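Local coordinates for tartrate dehydrogenase/decarboxylase (Pseudomonas putida, PDB 3FLK), which oxidises tartrate with NAD(+), and also converts meso-tartrate to D-glycerate and D-malate to pyruvate, using a magnesium or manganese ion in each subunit, at residues A[105-110]-A[131-136]; A[267-272]-A[279-284]; A[272-277]-A[309-314]. The protein carries 1 engineered substitution. One frame throughout, in Å; residues are numbered along the deposited sequence.

Contact 1: residues A[105-110]-A[131-136]; sequences VNIRPV and VVVREN. With OXL (oxalate ion), chain G.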
loop_
_atom_site.group_PDB
_atom_site.type_symbol
_atom_site.label_atom_id
_atom_site.label_comp_id
_atom_site.label_asym_id
_atom_site.label_seq_id
_atom_site.Cartn_x
_atom_site.Cartn_y
_atom_site.Cartn_z
ATOM N N VAL A 105 16.034 5.696 -11.430
ATOM C CA VAL A 105 15.373 4.405 -11.613
ATOM C C VAL A 105 15.704 3.465 -10.457
ATOM O O VAL A 105 16.866 3.115 -10.246
ATOM C CB VAL A 105 15.770 3.704 -12.939
ATOM C CG1 VAL A 105 14.795 2.586 -13.241
ATOM C CG2 VAL A 105 15.798 4.677 -14.094
ATOM N N ASN A 106 14.675 3.060 -9.722
ATOM C CA ASN A 106 14.829 2.059 -8.670
ATOM C C ASN A 106 14.179 0.752 -9.119
ATOM O O ASN A 106 12.954 0.622 -9.108
ATOM C CB ASN A 106 14.231 2.556 -7.348
ATOM C CG ASN A 106 14.751 1.789 -6.135
ATOM O OD1 ASN A 106 15.217 0.658 -6.247
ATOM N ND2 ASN A 106 14.678 2.416 -4.970
ATOM N N ILE A 107 15.016 -0.197 -9.533
ATOM C CA ILE A 107 14.567 -1.485 -10.068
ATOM C C ILE A 107 14.533 -2.540 -8.969
ATOM O O ILE A 107 15.554 -2.815 -8.336
ATOM C CB ILE A 107 15.489 -1.978 -11.223
ATOM C CG1 ILE A 107 15.470 -0.999 -12.403
ATOM C CG2 ILE A 107 15.096 -3.385 -11.682
ATOM C CD1 ILE A 107 14.154 -0.980 -13.190
ATOM N N ARG A 108 13.362 -3.138 -8.766
ATOM C CA ARG A 108 13.159 -4.112 -7.695
ATOM C C ARG A 108 12.376 -5.336 -8.194
ATOM O O ARG A 108 11.142 -5.309 -8.243
ATOM C CB ARG A 108 12.458 -3.443 -6.499
ATOM C CG ARG A 108 13.299 -2.361 -5.827
ATOM C CD ARG A 108 12.532 -1.564 -4.774
ATOM N NE ARG A 108 13.441 -0.756 -3.960
ATOM C CZ ARG A 108 13.148 -0.256 -2.759
ATOM N NH1 ARG A 108 11.961 -0.468 -2.207
ATOM N NH2 ARG A 108 14.054 0.459 -2.105
ATOM N N PRO A 109 13.095 -6.412 -8.583
ATOM C CA PRO A 109 12.427 -7.630 -9.060
ATOM C C PRO A 109 11.724 -8.422 -7.957
ATOM O O PRO A 109 12.195 -8.469 -6.817
ATOM C CB PRO A 109 13.571 -8.453 -9.664
ATOM C CG PRO A 109 14.794 -7.977 -8.966
ATOM C CD PRO A 109 14.564 -6.532 -8.621
ATOM N N VAL A 110 10.598 -9.030 -8.316
ATOM C CA VAL A 110 9.812 -9.853 -7.405
ATOM C C VAL A 110 9.658 -11.234 -8.039
ATOM O O VAL A 110 9.190 -11.350 -9.173
ATOM C CB VAL A 110 8.422 -9.223 -7.120
ATOM C CG1 VAL A 110 7.593 -10.118 -6.219
ATOM C CG2 VAL A 110 8.568 -7.835 -6.501
ATOM N N VAL A 131 8.645 -7.073 -12.188
ATOM C CA VAL A 131 9.617 -6.066 -11.789
ATOM C C VAL A 131 8.928 -4.734 -11.475
ATOM O O VAL A 131 8.115 -4.234 -12.259
ATOM C CB VAL A 131 10.761 -5.915 -12.842
ATOM C CG1 VAL A 131 10.215 -5.561 -14.224
ATOM C CG2 VAL A 131 11.806 -4.897 -12.391
ATOM N N VAL A 132 9.244 -4.188 -10.305
ATOM C CA VAL A 132 8.778 -2.862 -9.924
ATOM C C VAL A 132 9.808 -1.830 -10.370
ATOM O O VAL A 132 10.990 -1.933 -10.039
ATOM C CB VAL A 132 8.519 -2.760 -8.400
ATOM C CG1 VAL A 132 8.153 -1.328 -7.993
ATOM C CG2 VAL A 132 7.427 -3.739 -7.981
ATOM N N VAL A 133 9.345 -0.858 -11.152
ATOM C CA VAL A 133 10.159 0.264 -11.596
ATOM C C VAL A 133 9.669 1.480 -10.811
ATOM O O VAL A 133 8.573 1.994 -11.056
ATOM C CB VAL A 133 10.039 0.491 -13.130
ATOM C CG1 VAL A 133 10.879 1.681 -13.577
ATOM C CG2 VAL A 133 10.457 -0.767 -13.896
ATOM N N ARG A 134 10.480 1.913 -9.853
ATOM C CA ARG A 134 10.081 2.948 -8.904
ATOM C C ARG A 134 10.820 4.259 -9.160
ATOM O O ARG A 134 12.050 4.280 -9.246
ATOM C CB ARG A 134 10.330 2.449 -7.472
ATOM C CG ARG A 134 10.183 3.495 -6.372
ATOM C CD ARG A 134 10.864 3.021 -5.098
ATOM N NE ARG A 134 10.758 3.994 -4.013
ATOM C CZ ARG A 134 11.436 3.925 -2.872
ATOM N NH1 ARG A 134 12.284 2.927 -2.654
ATOM N NH2 ARG A 134 11.267 4.858 -1.943
ATOM N N GLU A 135 10.063 5.349 -9.281
ATOM C CA GLU A 135 10.646 6.684 -9.395
ATOM C C GLU A 135 11.380 7.006 -8.094
ATOM O O GLU A 135 10.833 6.827 -7.006
ATOM C CB GLU A 135 9.569 7.733 -9.693
ATOM C CG GLU A 135 10.108 9.018 -10.338
ATOM C CD GLU A 135 11.008 9.822 -9.406
ATOM O OE1 GLU A 135 10.618 10.041 -8.236
ATOM O OE2 GLU A 135 12.112 10.224 -9.838
ATOM N N ASN A 136 12.609 7.495 -8.218
ATOM C CA ASN A 136 13.540 7.511 -7.093
ATOM C C ASN A 136 14.077 8.892 -6.674
ATOM O O ASN A 136 14.938 8.973 -5.792
ATOM C CB ASN A 136 14.707 6.571 -7.426
ATOM C CG ASN A 136 15.280 5.874 -6.208
ATOM O OD1 ASN A 136 14.565 5.548 -5.258
ATOM N ND2 ASN A 136 16.582 5.614 -6.246
HETATM C C1 OXL G . 12.225 2.648 1.979
HETATM C C2 OXL G . 12.712 2.123 0.701
HETATM O O1 OXL G . 11.438 1.945 2.660
HETATM O O2 OXL G . 13.480 2.817 -0.001
HETATM O O3 OXL G . 12.591 3.784 2.356
HETATM O O4 OXL G . 12.334 0.983 0.338
#

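Contact 2: residues A[267-272]-A[279-284]; sequences SANLNP and LFEPVH. With NAI (1,4-dihydronicotinamide adenine dinucleotide), chain F.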
loop_
_atom_site.group_PDB
_atom_site.type_symbol
_atom_site.label_atom_id
_atom_site.label_comp_id
_atom_site.label_asym_id
_atom_site.label_seq_id
_atom_site.Cartn_x
_atom_site.Cartn_y
_atom_site.Cartn_z
ATOM N N SER A 267 17.522 -4.472 -4.819
ATOM C CA SER A 267 17.204 -3.224 -5.503
ATOM C C SER A 267 18.420 -2.585 -6.164
ATOM O O SER A 267 19.522 -2.566 -5.601
ATOM C CB SER A 267 16.519 -2.234 -4.563
ATOM O OG SER A 267 17.454 -1.539 -3.771
ATOM N N ALA A 268 18.200 -2.077 -7.372
ATOM C CA ALA A 268 19.213 -1.351 -8.117
ATOM C C ALA A 268 18.777 0.107 -8.256
ATOM O O ALA A 268 17.756 0.393 -8.884
ATOM C CB ALA A 268 19.410 -1.988 -9.485
ATOM N N ASN A 269 19.539 1.009 -7.641
ATOM C CA ASN A 269 19.312 2.448 -7.758
ATOM C C ASN A 269 20.202 2.984 -8.870
ATOM O O ASN A 269 21.367 3.318 -8.645
ATOM C CB ASN A 269 19.613 3.172 -6.440
ATOM C CG ASN A 269 18.704 2.738 -5.303
ATOM O OD1 ASN A 269 17.853 3.503 -4.854
ATOM N ND2 ASN A 269 18.890 1.512 -4.821
ATOM N N LEU A 270 19.641 3.052 -10.072
ATOM C CA LEU A 270 20.424 3.288 -11.275
ATOM C C LEU A 270 20.413 4.729 -11.754
ATOM O O LEU A 270 19.360 5.375 -11.819
ATOM C CB LEU A 270 19.946 2.382 -12.418
ATOM C CG LEU A 270 19.962 0.858 -12.257
ATOM C CD1 LEU A 270 19.500 0.209 -13.548
ATOM C CD2 LEU A 270 21.342 0.333 -11.856
ATOM N N ASN A 271 21.606 5.215 -12.079
ATOM C CA ASN A 271 21.781 6.379 -12.931
ATOM C C ASN A 271 22.158 5.836 -14.317
ATOM O O ASN A 271 23.336 5.599 -14.586
ATOM C CB ASN A 271 22.871 7.298 -12.366
ATOM C CG ASN A 271 23.163 8.496 -13.263
ATOM O OD1 ASN A 271 24.269 8.635 -13.785
ATOM N ND2 ASN A 271 22.173 9.362 -13.445
ATOM N N PRO A 272 21.153 5.612 -15.190
ATOM C CA PRO A 272 21.334 4.893 -16.460
ATOM C C PRO A 272 22.333 5.546 -17.417
ATOM O O PRO A 272 22.981 4.846 -18.199
ATOM C CB PRO A 272 19.930 4.902 -17.077
ATOM C CG PRO A 272 19.010 5.155 -15.938
ATOM C CD PRO A 272 19.758 6.054 -15.019
ATOM N N LEU A 279 23.790 2.698 -7.155
ATOM C CA LEU A 279 23.801 2.124 -5.815
ATOM C C LEU A 279 22.985 0.838 -5.760
ATOM O O LEU A 279 21.864 0.771 -6.271
ATOM C CB LEU A 279 23.287 3.142 -4.789
ATOM C CG LEU A 279 23.320 2.759 -3.304
ATOM C CD1 LEU A 279 23.590 3.979 -2.452
ATOM C CD2 LEU A 279 22.025 2.083 -2.874
ATOM N N PHE A 280 23.558 -0.179 -5.128
ATOM C CA PHE A 280 22.928 -1.489 -5.054
ATOM C C PHE A 280 22.777 -1.913 -3.598
ATOM O O PHE A 280 23.737 -1.886 -2.825
ATOM C CB PHE A 280 23.711 -2.507 -5.893
ATOM C CG PHE A 280 23.812 -2.127 -7.351
ATOM C CD1 PHE A 280 22.903 -2.623 -8.279
ATOM C CD2 PHE A 280 24.798 -1.241 -7.789
ATOM C CE1 PHE A 280 22.983 -2.255 -9.625
ATOM C CE2 PHE A 280 24.885 -0.869 -9.127
ATOM C CZ PHE A 280 23.978 -1.378 -10.046
ATOM N N GLU A 281 21.549 -2.277 -3.237
ATOM C CA GLU A 281 21.162 -2.506 -1.851
ATOM C C GLU A 281 19.964 -3.450 -1.784
ATOM O O GLU A 281 19.220 -3.580 -2.759
ATOM C CB GLU A 281 20.799 -1.174 -1.171
ATOM C CG GLU A 281 19.565 -0.495 -1.767
ATOM C CD GLU A 281 19.017 0.654 -0.939
ATOM O OE1 GLU A 281 19.229 0.692 0.291
ATOM O OE2 GLU A 281 18.353 1.527 -1.534
ATOM N N PRO A 282 19.772 -4.123 -0.636
ATOM C CA PRO A 282 18.506 -4.819 -0.439
ATOM C C PRO A 282 17.328 -3.853 -0.306
ATOM O O PRO A 282 17.517 -2.680 0.030
ATOM C CB PRO A 282 18.715 -5.575 0.874
ATOM C CG PRO A 282 19.839 -4.902 1.554
ATOM C CD PRO A 282 20.701 -4.312 0.494
ATOM N N VAL A 283 16.125 -4.348 -0.583
ATOM C CA VAL A 283 14.904 -3.594 -0.310
ATOM C C VAL A 283 14.752 -3.354 1.201
ATOM O O VAL A 283 14.375 -2.258 1.626
ATOM C CB VAL A 283 13.645 -4.301 -0.882
ATOM C CG1 VAL A 283 12.368 -3.597 -0.426
ATOM C CG2 VAL A 283 13.698 -4.348 -2.406
ATOM N N HIS A 284 15.076 -4.371 2.000
ATOM C CA HIS A 284 14.880 -4.321 3.458
ATOM C C HIS A 284 15.712 -3.254 4.177
ATOM O O HIS A 284 16.710 -2.767 3.651
ATOM C CB HIS A 284 15.109 -5.704 4.090
ATOM C CG HIS A 284 16.533 -6.176 4.044
ATOM N ND1 HIS A 284 17.547 -5.565 4.753
ATOM C CD2 HIS A 284 17.102 -7.227 3.409
ATOM C CE1 HIS A 284 18.683 -6.203 4.534
ATOM N NE2 HIS A 284 18.439 -7.219 3.725
HETATM P PA NAI F . 12.971 -3.478 8.012
HETATM O O1A NAI F . 13.031 -3.883 6.589
HETATM O O2A NAI F . 14.306 -3.182 8.563
HETATM O O5B NAI F . 12.303 -4.656 8.864
HETATM C C5B NAI F . 10.955 -5.040 8.711
HETATM C C4B NAI F . 10.758 -6.471 9.200
HETATM O O4B NAI F . 11.332 -7.376 8.275
HETATM C C3B NAI F . 11.426 -6.716 10.546
HETATM O O3B NAI F . 10.575 -7.521 11.325
HETATM C C2B NAI F . 12.699 -7.457 10.191
HETATM O O2B NAI F . 13.085 -8.370 11.193
HETATM C C1B NAI F . 12.354 -8.150 8.883
HETATM N N9A NAI F . 13.529 -8.240 7.999
HETATM C C8A NAI F . 14.098 -7.225 7.273
HETATM N N7A NAI F . 15.153 -7.729 6.596
HETATM C C5A NAI F . 15.267 -9.041 6.876
HETATM C C6A NAI F . 16.164 -10.018 6.455
HETATM N N6A NAI F . 17.138 -9.717 5.600
HETATM N N1A NAI F . 16.025 -11.309 6.926
HETATM C C2A NAI F . 15.013 -11.630 7.805
HETATM N N3A NAI F . 14.125 -10.651 8.210
HETATM C C4A NAI F . 14.252 -9.379 7.759
HETATM O O3 NAI F . 11.967 -2.210 8.092
HETATM P PN NAI F . 11.442 -1.432 9.405
HETATM O O1N NAI F . 11.409 -2.330 10.579
HETATM O O2N NAI F . 10.177 -0.774 9.004
HETATM O O5D NAI F . 12.546 -0.293 9.625
HETATM C C5D NAI F . 13.706 -0.506 10.404
HETATM C C4D NAI F . 14.727 0.598 10.132
HETATM O O4D NAI F . 15.255 0.457 8.827
HETATM C C3D NAI F . 14.142 2.002 10.206
HETATM O O3D NAI F . 15.105 2.826 10.816
HETATM C C2D NAI F . 13.958 2.410 8.755
HETATM O O2D NAI F . 14.059 3.802 8.571
HETATM C C1D NAI F . 15.103 1.661 8.089
HETATM N N1N NAI F . 14.918 1.345 6.659
HETATM C C2N NAI F . 15.948 1.652 5.814
HETATM C C3N NAI F . 15.862 1.363 4.457
HETATM C C7N NAI F . 17.100 1.460 3.612
HETATM O O7N NAI F . 18.339 1.751 4.222
HETATM N N7N NAI F . 17.007 1.273 2.296
HETATM C C4N NAI F . 14.708 0.751 3.966
HETATM C C5N NAI F . 13.662 0.436 4.833
HETATM C C6N NAI F . 13.779 0.737 6.190
HETATM O O HOH W 1 16.522 0.631 -2.997
#

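Contact 3: residues A[272-277]-A[309-314]; sequences PERNFP and LEFLGQ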
loop_
_atom_site.group_PDB
_atom_site.type_symbol
_atom_site.label_atom_id
_atom_site.label_comp_id
_atom_site.label_asym_id
_atom_site.label_seq_id
_atom_site.Cartn_x
_atom_site.Cartn_y
_atom_site.Cartn_z
ATOM N N PRO A 272 21.153 5.612 -15.190
ATOM C CA PRO A 272 21.334 4.893 -16.460
ATOM C C PRO A 272 22.333 5.546 -17.417
ATOM O O PRO A 272 22.981 4.846 -18.199
ATOM C CB PRO A 272 19.930 4.902 -17.077
ATOM C CG PRO A 272 19.010 5.155 -15.938
ATOM C CD PRO A 272 19.758 6.054 -15.019
ATOM N N GLU A 273 22.457 6.869 -17.342
ATOM C CA GLU A 273 23.384 7.624 -18.190
ATOM C C GLU A 273 24.833 7.450 -17.737
ATOM O O GLU A 273 25.765 7.826 -18.453
ATOM C CB GLU A 273 23.012 9.111 -18.208
ATOM C CG GLU A 273 21.659 9.424 -18.854
ATOM C CD GLU A 273 20.471 9.099 -17.953
ATOM O OE1 GLU A 273 20.633 9.111 -16.712
ATOM O OE2 GLU A 273 19.374 8.831 -18.489
ATOM N N ARG A 274 25.006 6.881 -16.542
ATOM C CA ARG A 274 26.318 6.590 -15.957
ATOM C C ARG A 274 27.175 7.843 -15.754
ATOM O O ARG A 274 28.397 7.812 -15.923
ATOM C CB ARG A 274 27.058 5.516 -16.767
ATOM C CG ARG A 274 26.328 4.185 -16.812
ATOM C CD ARG A 274 26.897 3.265 -17.872
ATOM N NE ARG A 274 26.046 2.096 -18.084
ATOM C CZ ARG A 274 26.194 0.928 -17.461
ATOM N NH1 ARG A 274 27.168 0.751 -16.575
ATOM N NH2 ARG A 274 25.365 -0.070 -17.732
ATOM N N ASN A 275 26.521 8.941 -15.383
ATOM C CA ASN A 275 27.212 10.175 -15.022
ATOM C C ASN A 275 27.705 10.110 -13.583
ATOM O O ASN A 275 28.684 10.767 -13.217
ATOM C CB ASN A 275 26.291 11.383 -15.206
ATOM C CG ASN A 275 25.980 11.665 -16.665
ATOM O OD1 ASN A 275 26.804 11.423 -17.549
ATOM N ND2 ASN A 275 24.786 12.188 -16.923
ATOM N N PHE A 276 27.011 9.309 -12.778
ATOM C CA PHE A 276 27.340 9.101 -11.374
ATOM C C PHE A 276 27.314 7.601 -11.070
ATOM O O PHE A 276 26.700 6.837 -11.817
ATOM C CB PHE A 276 26.328 9.830 -10.485
ATOM C CG PHE A 276 26.248 11.314 -10.734
ATOM C CD1 PHE A 276 27.173 12.182 -10.163
ATOM C CD2 PHE A 276 25.234 11.844 -11.528
ATOM C CE1 PHE A 276 27.097 13.557 -10.384
ATOM C CE2 PHE A 276 25.150 13.219 -11.757
ATOM C CZ PHE A 276 26.085 14.075 -11.184
ATOM N N PRO A 277 27.992 7.168 -9.986
ATOM C CA PRO A 277 27.882 5.761 -9.594
ATOM C C PRO A 277 26.457 5.378 -9.194
ATOM O O PRO A 277 25.755 6.166 -8.551
ATOM C CB PRO A 277 28.822 5.651 -8.386
ATOM C CG PRO A 277 28.993 7.044 -7.892
ATOM C CD PRO A 277 28.898 7.919 -9.096
ATOM N N LEU A 309 26.933 -6.439 -10.777
ATOM C CA LEU A 309 27.859 -6.985 -11.770
ATOM C C LEU A 309 27.258 -6.941 -13.168
ATOM O O LEU A 309 27.951 -6.624 -14.136
ATOM C CB LEU A 309 28.271 -8.418 -11.411
ATOM C CG LEU A 309 29.070 -8.640 -10.122
ATOM C CD1 LEU A 309 29.503 -10.099 -10.021
ATOM C CD2 LEU A 309 30.283 -7.711 -10.029
ATOM N N GLU A 310 25.967 -7.253 -13.262
ATOM C CA GLU A 310 25.232 -7.180 -14.520
ATOM C C GLU A 310 25.274 -5.757 -15.092
ATOM O O GLU A 310 25.505 -5.573 -16.289
ATOM C CB GLU A 310 23.787 -7.648 -14.317
ATOM C CG GLU A 310 23.004 -7.890 -15.606
ATOM C CD GLU A 310 21.596 -8.406 -15.353
ATOM O OE1 GLU A 310 20.886 -7.829 -14.500
ATOM O OE2 GLU A 310 21.192 -9.388 -16.014
ATOM N N PHE A 311 25.072 -4.763 -14.225
ATOM C CA PHE A 311 25.073 -3.355 -14.633
ATOM C C PHE A 311 26.467 -2.822 -14.989
ATOM O O PHE A 311 26.618 -2.071 -15.955
ATOM C CB PHE A 311 24.428 -2.475 -13.557
ATOM C CG PHE A 311 24.229 -1.043 -13.985
ATOM C CD1 PHE A 311 23.233 -0.707 -14.898
ATOM C CD2 PHE A 311 25.044 -0.033 -13.481
ATOM C CE1 PHE A 311 23.049 0.617 -15.301
ATOM C CE2 PHE A 311 24.868 1.293 -13.877
ATOM C CZ PHE A 311 23.869 1.617 -14.789
ATOM N N LEU A 312 27.471 -3.205 -14.203
ATOM C CA LEU A 312 28.853 -2.786 -14.449
ATOM C C LEU A 312 29.464 -3.452 -15.679
ATOM O O LEU A 312 30.313 -2.863 -16.350
ATOM C CB LEU A 312 29.736 -3.064 -13.225
ATOM C CG LEU A 312 29.616 -2.159 -11.995
ATOM C CD1 LEU A 312 30.505 -2.685 -10.879
ATOM C CD2 LEU A 312 29.963 -0.707 -12.316
ATOM N N GLY A 313 29.023 -4.672 -15.973
ATOM C CA GLY A 313 29.597 -5.474 -17.052
ATOM C C GLY A 313 29.462 -4.863 -18.432
ATOM O O GLY A 313 30.421 -4.860 -19.211
ATOM N N GLN A 314 28.269 -4.343 -18.722
ATOM C CA GLN A 314 27.940 -3.731 -20.015
ATOM C C GLN A 314 28.134 -4.695 -21.188
ATOM O O GLN A 314 27.245 -5.496 -21.487
ATOM C CB GLN A 314 28.697 -2.407 -20.216
ATOM C CG GLN A 314 28.135 -1.262 -19.388
ATOM C CD GLN A 314 28.908 0.031 -19.547
ATOM O OE1 GLN A 314 29.924 0.249 -18.885
ATOM N NE2 GLN A 314 28.416 0.911 -20.414
#

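Contact 1: residues A[105-110]-A[131-136]
Residues 105-110 and 131-135 run antiparallel as neighbouring strands, their axes 4.6 Å apart and their directions 162° from one another. Asn106 faces Arg134 and Arg108 faces Val132 as hydrogen-bonded pairs; Arg134 N to Asn106 O is 2.9 Å. Val105–Glu135, Ile107–Val133 and Pro109–Val131 are the non-hydrogen-bonded pairs.

The face carrying Val105, Ile107, Val131 and Val133 is apolar. Ile107 uses both its branches: CG2 lies 3.7 Å from Val131 CG2, and CD1 rests on Val133 CG2. Tyr174, Leu178 and Ile171 of helix 165-181 pack on this side.

The other face carries Asn106, Arg108 and Arg134 beside Val132. These strands lie in the middle of the large mixed sheet of the isocitrate/isopropylmalate dehydrogenase fold, and the two arginines reach from it to the oxalate. Arg108 turns the end of its guanidinium to the ion: NH1 and NH2 both donate to OXL O4, NH1 at 3.0 Å, while NH2 also makes a weak bond to O2. Arg134, its chain extended from CG to NE, gives NH1 to OXL O2 at 2.9 Å in a nearly straight bond (170°). Lys192 of the second subunit and Arg98 of this chain also bond the ion. Arg134 NH1 sits over one face of the Arg108 guanidinium, toward the rim, 3.1 Å from Arg108 NH2, with the two planes 69° apart. The shared anion probably offsets the repulsion between these like charges.

Second-shell groups set the arginines. Asn106 OD1 takes Arg108 NE from above its carbonyl plane, at 3.2 Å, and Ser252 OG holds Arg108 NH1; Asn245 O receives Arg134 NE. Asn106 ND2 donates to Asn136 OD1 (3.1 Å), while Asn136 ND2 bonds Asn269 OD1.

Contact 2: residues A[267-272]-A[279-284]
Ser267 and Glu281 make one hydrogen-bonded antiparallel pair, Asn269 and Leu279 the other. Glu281 N reaches Ser267 O almost straight (174°), whereas the return bond from Ser267 N to Glu281 O is weak. At the second pair Asn269 N lies 2.7 Å from Leu279 O, nearly along the C=O axis.

The polar side chains share one face. Ser267 OG sits between its backbone N and carbonyl carbon (chi1 82°), which brings OG to 2.9 Å from Glu281 O, though its proton has another acceptor within range. Asn269 ND2 crosses toward the glutamate and makes weak bonds to Glu281 OE2 and Leu279 O. A water gathers the three residues: it accepts from Asn269 ND2, donates to Glu281 OE2, and lies within bonding distance of Ser267 OG. Arg98 adds a salt bridge to Glu281 OE2 and a hydrogen bond to Asn269 OD1, which Asn136 also grips.

Apolar contacts occupy the reverse face. Ala268 CB meets Phe280 CE1 at 3.6 Å, and Leu270 CD2 comes equally near Phe280 CZ. Met308 and Phe311 of helix 299-313 also pack against Phe280.

Cofactor contacts follow from the glutamate onward. Extended beyond CG, Glu281 presents OE1 to the nicotinamide amide, whose N7N donates to it at 3.0 Å. The adenine amino nitrogen N6A lies over one face of the His284 ring, and Pro282 CB over the opposite face.

This is a beta hairpin in the central sheet whose second strand runs out into the NADH pocket, bonding the nicotinamide carboxamide through Glu281 and packing His284 against the adenine.

Contact 3: residues A[272-277]-A[309-314]
Arg274 lays its guanidinium flat on the ring of Phe311, and this stack is the tight heart of the contact. The planes differ by 10° and the centres are 3.8 Å apart, with Arg274 CZ above the ring: a cation-pi pair over the face. Phe311 CZ lies over the centre of the guanidinium, while Arg274 NH2 is displaced toward the rim of the ring, 3.4 Å from Phe311 CE1. The same arginine also bonds end-on to the backbone: NH1 at 2.9 Å and NH2 at 3.0 Å both donate to Phe311 O, which lies in the guanidinium plane. One residue of the helix thus offers both a ring for the cation to lie on and an oxygen for its N-H groups, and together these fix the rotation of the guanidinium. With CG anti to the carbonyl carbon (chi1 -61°), the Arg274 chain leaves the loop and runs extended as far as NE.

Gln314 makes the exposed layer. It meets Arg274 tip to tip across the opposite guanidinium face, its amide 7° from parallel, with CG 3.4 Å from Arg274 NH2. This part of the sandwich is contact without a hydrogen bond, and both Arg274 and Gln314 are exposed. Pro272 is the looser touch, its CA at the edge of the Phe311 ring, 4.5 Å from CZ.

Gln314, with positive phi, follows the C-terminal end of helix 299-313. Through its bonds to Phe311 O, the arginine ties that end to the loop joining strands 266-270 and 278-282. Inward from the stack, Phe311 also packs on Ser278 and Phe280 of strand 278-282, and Leu312 turns to Phe6 and Ile8 of strand 6-13.

Overall arrangement
Contacts 1 and 2 are buried parts of one sheet: strands 105-111 and 266-270 are neighbours, joined by Val105 O to Leu270 N, so the four strands run on side by side. Both gather their polar side chains on one face, but contact 1 turns two arginines to oxalate and contact 2 offers one carboxylate oxygen of Glu281 to NADH. Contact 3 lies at the surface, its centre about 16 Å from that of contact 1, and away from the annotated sites. It shares Pro272 with contact 2, whose Leu270 and Phe280 reach Phe311, and it relies on a single stacked arginine where the others use paired strands.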